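Local coordinates for suppressor of fused family protein (Neisseria gonorrhoeae, PDB 3K5J), which is of unknown function but resembles the N-terminal domain of human Suppressor of fused and may act by binding other proteins, at residues A[40-45]-A[52-57]; A[32-37]-A[85-90]; A[102-107]-A[115-120]. All coordinates share one frame; numbering follows the deposited sequence.

From the N terminus the chain first reaches residues 32-37, at the end of helix 30-34, whose partner in interaction 2 comes much later, on helix 77-91. Interaction 1 forms within this span: strands 39-43 and 52-57 close a short hairpin, so the smaller loop is nested within the larger one. Interaction 3 follows in series, bringing strand 101-103 against strand 116-120 across the chain's centre from interaction 1, in the same mixed sheet. The centres of all three contacts lie about 18 Å from one another. Helix 77-91 links interaction 2 to interaction 3 directly, since Leu85 CD2 packs on Val102 CG1 at 3.4 Å.

Interaction 1 (A[40-45]-A[52-57]); sequences VFQVIP and WVYVSS
With CG anti to its backbone N (chi1 177°), Gln42 runs out alongside Tyr54, whose CG is anti to its own carbonyl carbon (chi1 -67°), and the two side chains leave the sheet pointing the same way. CG of Gln42 lies over one face of the phenol ring, 4.3 Å from the Tyr54 ring centroid, in a CH-pi contact. Farther out, Gln42 NE2 donates to Tyr54 OH at 3.1 Å; the oxygen lies close to the amide plane, although amide and ring are inclined by 62°. Both polar tips have second partners, Glu74 OE2 for the amide and the backbone N of Thr75 for the hydroxyl, which fixes the pair against one loop. On the same face of the sheet Val40 CG1 approaches the ring edge, 4.1 Å from Tyr54 CD2.

Past Ile44, the Pro45 ring lies over Trp52. Pro45 CD is 3.3 Å from the centroid of the six-membered ring of Trp52, close CH-pi packing over the ring centre, while Ile44 CG2 touches CZ3 of the same indole. On the face opposite Gln42 and Tyr54, Val43 and Val53 stand side by side, with Val43 CB and Val53 CB 4.0 Å apart, and Phe41 CE2 meets Ser57 CB at 3.5 Å.

The framework is an antiparallel beta hairpin. Its hydrogen-bonded pairs are Phe41 with Val55, where Phe41 N reaches Val55 O at 2.8 Å, and Val43 with Val53. Strands 21-24 and 65-71 pair with the outer edges of the hairpin; helix 2-15 packs on Phe41 and Ser57, whose OG is hydrogen-bonded to Asn5, and helix 77-91 packs on Val40 and Tyr54.

Interaction 2 (A[32-37]-A[85-90]); sequences VEELPD and LASASM
Glu34 reaches across to Ser87 from the last turn of helix 30-34. Its CB is directed toward the other helix, CG is placed anti to the carbonyl carbon (chi1 -63°), and beyond CG the chain stays extended. Glu34 CD thereby arrives 3.6 Å from Ser87 OG, and the carboxylate divides its two oxygens between the serine and a water. Glu34 OE1 accepts a short hydrogen bond from Ser87 OG at 2.6 Å, met on the syn side and 26° out of the carboxylate plane. Glu34 OE2 accepts a hydrogen bond from the water at 2.8 Å. The same water also donates a hydrogen bond to Ser87 OG, 2.9 Å away, and this closes a small ring in which the hydroxyl both gives and receives a bond.

Leu35, the first residue to leave helical geometry, carries the apolar half of the contact. Its two methyls part: Leu35 CD2 settles 3.9 Å from Ala86 CB, and Leu35 CD1 lies 4.0 Å from Met90 SE, the selenium of a selenomethionine. The leucine and Met90 side chains cross at about a right angle, but Met90 has two conformers, which leaves this second touch less certain.

The end of helix 30-34 thus leans on the flank of helix 77-91, with Ile31 and Arg30 adding contacts to Ala86 and Ser87, and Phe62 of helix 60-63 packing on both Leu35 and Met90.

Interaction 3 (A[102-107]-A[115-120]); sequences VNIGRP and RHFLIS. With SO4 (sulfate ion), chain E.
Ile104 stands at about a right angle to Phe117 at one end of an antiparallel two-strand ladder, strands 101-103 and 116-120; Phe117 belongs to the ladder, as the partner of Val102, whereas Ile104 lies just past the end of strand 101-103. Ile104 CD1 lies over one face of the phenyl ring, 3.5 Å from the Phe117 ring centroid and displaced toward the rim, while Val102 CB comes to the ring edge near its plane. Val102 CG2 also packs against Ile119 CD1 at 3.7 Å. Val102 N bonds to Phe117 O at 2.8 Å, and Ile104 N still reaches Arg115 O after the first strand has ended.

On the other face of the ladder Asn103 and His116 cross with amide and imidazole planes 41° apart. Both turn their nitrogens to a sulfate ion, probably from the crystallisation liquor: Asn103 ND2 binds its O4 at 3.0 Å, whereas the bond from His116 NE2 to O3 is weak. Arg148 of helix 145-150 also holds this anion. The other end of the amide makes an Asx turn, Asn103 OD1 accepting from Gly105 N at 2.9 Å.

Arg115 bends at chi3 (72°), which places NE, and its guanidinium lies against the turn with one face toward Arg106 CA, 3.5 Å above the plane. Strand 135-143 flanks strand 116-120, and helix 77-91 packs on Val102 and Phe117. At the guanidinium edge, in its plane, one water accepts from Arg115 NE at 2.9 Å and donates to Asn103 OD1 at 2.7 Å, joining the arginine to the Asx turn.

Interaction 1 (A[40-45]-A[52-57])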
loop_
_atom_site.group_PDB
_atom_site.type_symbol
_atom_site.label_atom_id
_atom_site.label_comp_id
_atom_site.label_asym_id
_atom_site.label_seq_id
_atom_site.Cartn_x
_atom_site.Cartn_y
_atom_site.Cartn_z
ATOM N N VAL A 40 -11.281 -3.611 -1.685
ATOM C CA VAL A 40 -10.441 -2.686 -0.918
ATOM C C VAL A 40 -11.221 -2.364 0.352
ATOM O O VAL A 40 -12.436 -2.132 0.301
ATOM C CB VAL A 40 -10.102 -1.400 -1.719
ATOM C CG1 VAL A 40 -9.469 -0.294 -0.848
ATOM C CG2 VAL A 40 -9.171 -1.801 -2.896
ATOM N N PHE A 41 -10.521 -2.341 1.459
ATOM C CA PHE A 41 -11.073 -1.900 2.753
ATOM C C PHE A 41 -10.470 -0.564 3.130
ATOM O O PHE A 41 -9.287 -0.351 2.936
ATOM C CB PHE A 41 -10.796 -2.929 3.861
ATOM C CG PHE A 41 -11.535 -4.222 3.653
ATOM C CD1 PHE A 41 -12.917 -4.252 3.778
ATOM C CD2 PHE A 41 -10.863 -5.406 3.326
ATOM C CE1 PHE A 41 -13.606 -5.445 3.573
ATOM C CE2 PHE A 41 -11.561 -6.605 3.137
ATOM C CZ PHE A 41 -12.918 -6.633 3.233
ATOM N N GLN A 42 -11.312 0.336 3.643
ATOM C CA GLN A 42 -10.941 1.679 4.072
ATOM C C GLN A 42 -11.143 1.780 5.585
ATOM O O GLN A 42 -12.291 1.670 6.071
ATOM C CB GLN A 42 -11.828 2.685 3.371
ATOM C CG GLN A 42 -11.627 4.130 3.737
ATOM C CD GLN A 42 -12.799 4.971 3.319
ATOM O OE1 GLN A 42 -13.941 4.685 3.728
ATOM N NE2 GLN A 42 -12.544 6.027 2.559
ATOM N N VAL A 43 -10.050 1.986 6.312
ATOM C CA VAL A 43 -10.084 2.192 7.740
ATOM C C VAL A 43 -10.239 3.718 7.943
ATOM O O VAL A 43 -9.368 4.494 7.530
ATOM C CB VAL A 43 -8.835 1.659 8.452
ATOM C CG1 VAL A 43 -8.986 1.775 9.969
ATOM C CG2 VAL A 43 -8.517 0.201 8.021
ATOM N N ILE A 44 -11.351 4.102 8.530
ATOM C CA ILE A 44 -11.753 5.493 8.634
ATOM C C ILE A 44 -11.213 6.091 9.925
ATOM O O ILE A 44 -11.369 5.505 11.001
ATOM C CB ILE A 44 -13.292 5.566 8.616
ATOM C CG1 ILE A 44 -13.820 5.054 7.276
ATOM C CG2 ILE A 44 -13.805 6.999 8.846
ATOM C CD1 ILE A 44 -15.298 4.587 7.320
ATOM N N PRO A 45 -10.579 7.280 9.832
ATOM C CA PRO A 45 -10.057 7.912 11.038
ATOM C C PRO A 45 -11.193 8.292 12.003
ATOM O O PRO A 45 -12.286 8.684 11.562
ATOM C CB PRO A 45 -9.325 9.154 10.500
ATOM C CG PRO A 45 -9.891 9.423 9.180
ATOM C CD PRO A 45 -10.302 8.075 8.638
ATOM N N TRP A 52 -6.117 7.926 6.826
ATOM C CA TRP A 52 -7.003 6.957 6.220
ATOM C C TRP A 52 -6.124 5.805 5.724
ATOM O O TRP A 52 -5.059 6.046 5.170
ATOM C CB TRP A 52 -7.693 7.594 5.045
ATOM C CG TRP A 52 -8.492 8.818 5.430
ATOM C CD1 TRP A 52 -8.020 10.051 5.804
ATOM C CD2 TRP A 52 -9.896 8.886 5.503
ATOM N NE1 TRP A 52 -9.062 10.889 6.120
ATOM C CE2 TRP A 52 -10.235 10.195 5.932
ATOM C CE3 TRP A 52 -10.902 7.984 5.241
ATOM C CZ2 TRP A 52 -11.557 10.594 6.128
ATOM C CZ3 TRP A 52 -12.199 8.372 5.406
ATOM C CH2 TRP A 52 -12.518 9.680 5.840
ATOM N N VAL A 53 -6.554 4.575 5.931
ATOM C CA VAL A 53 -5.809 3.438 5.464
ATOM C C VAL A 53 -6.641 2.641 4.470
ATOM O O VAL A 53 -7.772 2.272 4.747
ATOM C CB VAL A 53 -5.333 2.504 6.605
ATOM C CG1 VAL A 53 -4.417 1.392 6.072
ATOM C CG2 VAL A 53 -4.647 3.316 7.708
ATOM N N TYR A 54 -6.056 2.361 3.300
ATOM C CA TYR A 54 -6.686 1.589 2.236
ATOM C C TYR A 54 -5.927 0.284 2.036
ATOM O O TYR A 54 -4.710 0.320 1.798
ATOM C CB TYR A 54 -6.703 2.370 0.933
ATOM C CG TYR A 54 -7.592 3.624 0.903
ATOM C CD1 TYR A 54 -7.201 4.793 1.534
ATOM C CD2 TYR A 54 -8.862 3.562 0.350
ATOM C CE1 TYR A 54 -8.026 5.903 1.545
ATOM C CE2 TYR A 54 -9.691 4.676 0.342
ATOM C CZ TYR A 54 -9.257 5.851 0.940
ATOM O OH TYR A 54 -10.113 6.947 0.940
ATOM N N VAL A 55 -6.643 -0.851 2.143
ATOM C CA VAL A 55 -6.016 -2.152 2.198
ATOM C C VAL A 55 -6.613 -3.072 1.115
ATOM O O VAL A 55 -7.832 -3.144 0.965
ATOM C CB VAL A 55 -6.213 -2.847 3.589
ATOM C CG1 VAL A 55 -5.420 -4.187 3.620
ATOM C CG2 VAL A 55 -5.867 -1.888 4.758
ATOM N N SER A 56 -5.766 -3.763 0.353
ATOM C CA SER A 56 -6.256 -4.733 -0.615
ATOM C C SER A 56 -6.780 -6.009 0.038
ATOM O O SER A 56 -6.290 -6.401 1.106
ATOM C CB SER A 56 -5.172 -5.073 -1.616
ATOM O OG SER A 56 -4.082 -5.821 -1.070
ATOM N N SER A 57 -7.658 -6.703 -0.680
ATOM C CA SER A 57 -8.120 -8.009 -0.237
ATOM C C SER A 57 -8.428 -8.910 -1.420
ATOM O O SER A 57 -9.407 -8.685 -2.157
ATOM C CB SER A 57 -9.395 -7.848 0.623
ATOM O OG SER A 57 -9.836 -9.106 1.149
#

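Interaction 2 (A[32-37]-A[85-90])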
loop_
_atom_site.group_PDB
_atom_site.type_symbol
_atom_site.label_atom_id
_atom_site.label_comp_id
_atom_site.label_asym_id
_atom_site.label_seq_id
_atom_site.Cartn_x
_atom_site.Cartn_y
_atom_site.Cartn_z
ATOM N N VAL A 32 -13.171 -7.847 -12.265
ATOM C CA VAL A 32 -14.225 -8.857 -12.434
ATOM C C VAL A 32 -13.694 -10.052 -13.223
ATOM O O VAL A 32 -13.959 -11.183 -12.828
ATOM C CB VAL A 32 -15.457 -8.248 -13.084
ATOM C CG1 VAL A 32 -16.514 -9.292 -13.295
ATOM C CG2 VAL A 32 -15.981 -7.113 -12.179
ATOM N N GLU A 33 -12.877 -9.818 -14.246
ATOM C CA GLU A 33 -12.226 -10.961 -14.984
ATOM C C GLU A 33 -10.923 -11.419 -14.362
ATOM O O GLU A 33 -10.634 -12.616 -14.218
ATOM C CB GLU A 33 -12.001 -10.630 -16.457
ATOM N N GLU A 34 -10.146 -10.482 -13.891
ATOM C CA GLU A 34 -8.770 -10.769 -13.543
ATOM C C GLU A 34 -8.573 -11.240 -12.113
ATOM O O GLU A 34 -7.632 -11.995 -11.836
ATOM C CB GLU A 34 -7.885 -9.578 -13.819
ATOM C CG GLU A 34 -7.855 -9.228 -15.323
ATOM C CD GLU A 34 -6.901 -8.107 -15.610
ATOM O OE1 GLU A 34 -5.765 -8.089 -15.020
ATOM O OE2 GLU A 34 -7.246 -7.297 -16.509
ATOM N N LEU A 35 -9.411 -10.765 -11.205
ATOM C CA LEU A 35 -9.298 -11.167 -9.811
ATOM C C LEU A 35 -10.668 -11.078 -9.154
ATOM O O LEU A 35 -10.966 -10.174 -8.368
ATOM C CB LEU A 35 -8.232 -10.402 -9.050
ATOM C CG LEU A 35 -7.841 -10.874 -7.648
ATOM C CD1 LEU A 35 -7.350 -12.335 -7.671
ATOM C CD2 LEU A 35 -6.762 -9.961 -7.049
ATOM N N PRO A 36 -11.549 -12.033 -9.511
ATOM C CA PRO A 36 -12.910 -11.988 -9.032
ATOM C C PRO A 36 -12.987 -11.839 -7.504
ATOM O O PRO A 36 -12.204 -12.447 -6.783
ATOM C CB PRO A 36 -13.489 -13.305 -9.500
ATOM C CG PRO A 36 -12.664 -13.696 -10.674
ATOM C CD PRO A 36 -11.320 -13.196 -10.398
ATOM N N ASP A 37 -13.936 -11.031 -7.068
ATOM C CA ASP A 37 -14.226 -10.769 -5.649
ATOM C C ASP A 37 -13.205 -9.881 -4.933
ATOM O O ASP A 37 -13.361 -9.629 -3.740
ATOM C CB ASP A 37 -14.427 -12.037 -4.808
ATOM C CG ASP A 37 -15.442 -12.951 -5.390
ATOM O OD1 ASP A 37 -16.539 -12.461 -5.712
ATOM O OD2 ASP A 37 -15.124 -14.185 -5.532
ATOM N N LEU A 85 -3.109 -2.372 -9.214
ATOM C CA LEU A 85 -2.056 -3.240 -8.660
ATOM C C LEU A 85 -2.483 -4.702 -8.538
ATOM O O LEU A 85 -1.660 -5.598 -8.684
ATOM C CB LEU A 85 -1.464 -2.690 -7.315
ATOM C CG LEU A 85 -0.842 -1.294 -7.450
ATOM C CD1 LEU A 85 -0.270 -0.825 -6.086
ATOM C CD2 LEU A 85 0.226 -1.231 -8.532
ATOM N N ALA A 86 -3.745 -4.951 -8.281
ATOM C CA ALA A 86 -4.281 -6.300 -8.254
ATOM C C ALA A 86 -4.054 -6.937 -9.634
ATOM O O ALA A 86 -3.581 -8.066 -9.729
ATOM C CB ALA A 86 -5.777 -6.272 -7.935
ATOM N N SER A 87 -4.423 -6.230 -10.702
ATOM C CA SER A 87 -4.189 -6.734 -12.068
ATOM C C SER A 87 -2.707 -6.977 -12.314
ATOM O O SER A 87 -2.307 -8.042 -12.827
ATOM C CB SER A 87 -4.714 -5.711 -13.087
ATOM O OG SER A 87 -4.263 -6.051 -14.396
ATOM N N ALA A 88 -1.880 -5.990 -11.990
ATOM C CA ALA A 88 -0.432 -6.067 -12.237
ATOM C C ALA A 88 0.224 -7.214 -11.478
ATOM O O ALA A 88 1.092 -7.948 -12.004
ATOM C CB ALA A 88 0.246 -4.761 -11.909
ATOM N N SER A 89 -0.212 -7.418 -10.234
ATOM C CA SER A 89 0.414 -8.440 -9.392
ATOM C C SER A 89 0.069 -9.850 -9.877
ATOM O O SER A 89 0.850 -10.788 -9.641
ATOM C CB SER A 89 0.013 -8.245 -7.922
ATOM O OG SER A 89 -1.336 -8.570 -7.740
HETATM N N MSE A 90 -1.102 -10.036 -10.497
HETATM C CA MSE A 90 -1.475 -11.333 -11.065
HETATM C C MSE A 90 -0.640 -11.650 -12.310
HETATM O O MSE A 90 -0.316 -12.811 -12.567
HETATM C CB MSE A 90 -2.969 -11.398 -11.398
HETATM C CG MSE A 90 -3.910 -11.418 -10.175
HETATM SE SE MSE A 90 -3.554 -12.744 -8.753
HETATM C CE MSE A 90 -2.559 -11.678 -7.426
HETATM O O HOH W 1 -5.654 -5.023 -16.763
#

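Interaction 3 (A[102-107]-A[115-120])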
loop_
_atom_site.group_PDB
_atom_site.type_symbol
_atom_site.label_atom_id
_atom_site.label_comp_id
_atom_site.label_asym_id
_atom_site.label_seq_id
_atom_site.Cartn_x
_atom_site.Cartn_y
_atom_site.Cartn_z
ATOM N N VAL A 102 7.137 0.005 -7.137
ATOM C CA VAL A 102 5.941 -0.042 -7.945
ATOM C C VAL A 102 5.768 1.303 -8.627
ATOM O O VAL A 102 5.668 2.310 -7.948
ATOM C CB VAL A 102 4.671 -0.311 -7.089
ATOM C CG1 VAL A 102 3.434 -0.223 -7.982
ATOM C CG2 VAL A 102 4.777 -1.614 -6.371
ATOM N N ASN A 103 5.757 1.333 -9.958
ATOM C CA ASN A 103 5.454 2.536 -10.712
ATOM C C ASN A 103 3.949 2.655 -10.803
ATOM O O ASN A 103 3.291 1.820 -11.426
ATOM C CB ASN A 103 6.113 2.480 -12.117
ATOM C CG ASN A 103 6.023 3.795 -12.867
ATOM O OD1 ASN A 103 5.174 4.683 -12.568
ATOM N ND2 ASN A 103 6.923 3.943 -13.877
ATOM N N ILE A 104 3.387 3.692 -10.188
ATOM C CA ILE A 104 1.951 3.921 -10.165
ATOM C C ILE A 104 1.431 4.414 -11.504
ATOM O O ILE A 104 0.229 4.299 -11.789
ATOM C CB ILE A 104 1.612 4.959 -9.026
ATOM C CG1 ILE A 104 2.226 4.486 -7.709
ATOM C CG2 ILE A 104 0.124 5.249 -8.900
ATOM C CD1 ILE A 104 2.175 5.569 -6.596
ATOM N N GLY A 105 2.318 5.012 -12.285
ATOM C CA GLY A 105 1.976 5.538 -13.615
ATOM C C GLY A 105 1.340 6.915 -13.581
ATOM O O GLY A 105 0.861 7.420 -14.618
ATOM N N ARG A 106 1.322 7.505 -12.385
ATOM C CA ARG A 106 0.768 8.798 -12.098
ATOM C C ARG A 106 1.109 9.109 -10.636
ATOM O O ARG A 106 1.529 8.218 -9.907
ATOM C CB ARG A 106 -0.742 8.791 -12.304
ATOM C CG ARG A 106 -1.494 7.970 -11.329
ATOM C CD ARG A 106 -2.968 8.037 -11.670
ATOM N NE ARG A 106 -3.771 7.440 -10.619
ATOM C CZ ARG A 106 -5.061 7.195 -10.713
ATOM N NH1 ARG A 106 -5.706 7.437 -11.897
ATOM N NH2 ARG A 106 -5.671 6.658 -9.635
ATOM N N PRO A 107 0.919 10.360 -10.189
ATOM C CA PRO A 107 1.129 10.649 -8.787
ATOM C C PRO A 107 0.205 9.845 -7.890
ATOM O O PRO A 107 -0.972 9.638 -8.219
ATOM C CB PRO A 107 0.843 12.131 -8.688
ATOM C CG PRO A 107 1.131 12.636 -10.074
ATOM C CD PRO A 107 0.605 11.575 -10.964
ATOM N N ARG A 115 5.415 9.212 -7.652
ATOM C CA ARG A 115 4.780 8.313 -8.617
ATOM C C ARG A 115 5.158 6.855 -8.410
ATOM O O ARG A 115 4.827 6.019 -9.249
ATOM C CB ARG A 115 5.247 8.693 -10.029
ATOM C CG ARG A 115 5.050 10.142 -10.395
ATOM C CD ARG A 115 5.740 10.441 -11.755
ATOM N NE ARG A 115 5.017 9.834 -12.871
ATOM C CZ ARG A 115 3.951 10.364 -13.456
ATOM N NH1 ARG A 115 3.513 11.571 -13.135
ATOM N NH2 ARG A 115 3.390 9.712 -14.433
ATOM N N HIS A 116 5.863 6.552 -7.321
ATOM C CA HIS A 116 6.284 5.196 -7.005
ATOM C C HIS A 116 6.008 4.879 -5.551
ATOM O O HIS A 116 6.128 5.744 -4.697
ATOM C CB HIS A 116 7.794 5.002 -7.242
ATOM C CG HIS A 116 8.235 5.266 -8.640
ATOM N ND1 HIS A 116 8.514 6.544 -9.065
ATOM C CD2 HIS A 116 8.455 4.437 -9.698
ATOM C CE1 HIS A 116 8.893 6.489 -10.335
ATOM N NE2 HIS A 116 8.869 5.229 -10.742
ATOM N N PHE A 117 5.794 3.599 -5.288
ATOM C CA PHE A 117 5.826 3.045 -3.936
ATOM C C PHE A 117 7.017 2.115 -3.801
ATOM O O PHE A 117 7.392 1.469 -4.747
ATOM C CB PHE A 117 4.580 2.185 -3.663
ATOM C CG PHE A 117 3.246 2.914 -3.730
ATOM C CD1 PHE A 117 2.953 3.983 -2.875
ATOM C CD2 PHE A 117 2.230 2.436 -4.546
ATOM C CE1 PHE A 117 1.719 4.577 -2.881
ATOM C CE2 PHE A 117 1.000 3.040 -4.563
ATOM C CZ PHE A 117 0.742 4.116 -3.729
ATOM N N LEU A 118 7.551 2.061 -2.603
ATOM C CA LEU A 118 8.468 1.014 -2.171
ATOM C C LEU A 118 7.716 0.024 -1.289
ATOM O O LEU A 118 7.120 0.416 -0.287
ATOM C CB LEU A 118 9.619 1.575 -1.366
ATOM C CG LEU A 118 10.659 0.592 -0.780
ATOM C CD1 LEU A 118 11.341 -0.231 -1.894
ATOM C CD2 LEU A 118 11.662 1.278 0.171
ATOM N N ILE A 119 7.685 -1.236 -1.708
ATOM C CA ILE A 119 6.969 -2.305 -0.957
ATOM C C ILE A 119 7.801 -2.576 0.296
ATOM O O ILE A 119 8.962 -2.997 0.209
ATOM C CB ILE A 119 6.748 -3.574 -1.792
ATOM C CG1 ILE A 119 5.895 -3.254 -3.035
ATOM C CG2 ILE A 119 6.094 -4.630 -0.912
ATOM C CD1 ILE A 119 5.727 -4.359 -4.028
ATOM N N SER A 120 7.209 -2.277 1.437
ATOM C CA SER A 120 7.883 -2.259 2.725
ATOM C C SER A 120 7.198 -3.080 3.807
ATOM O O SER A 120 5.995 -3.340 3.727
ATOM C CB SER A 120 7.989 -0.815 3.204
ATOM O OG SER A 120 8.633 0.015 2.247
HETATM S S SO4 E . 9.987 1.913 -13.417
HETATM O O1 SO4 E . 10.754 2.911 -14.186
HETATM O O2 SO4 E . 10.820 0.722 -13.425
HETATM O O3 SO4 E . 9.812 2.444 -12.027
HETATM O O4 SO4 E . 8.731 1.614 -14.129
HETATM O O HOH W 2 5.657 7.141 -13.630
HETATM O O HOH W 3 1.103 9.132 -16.508
#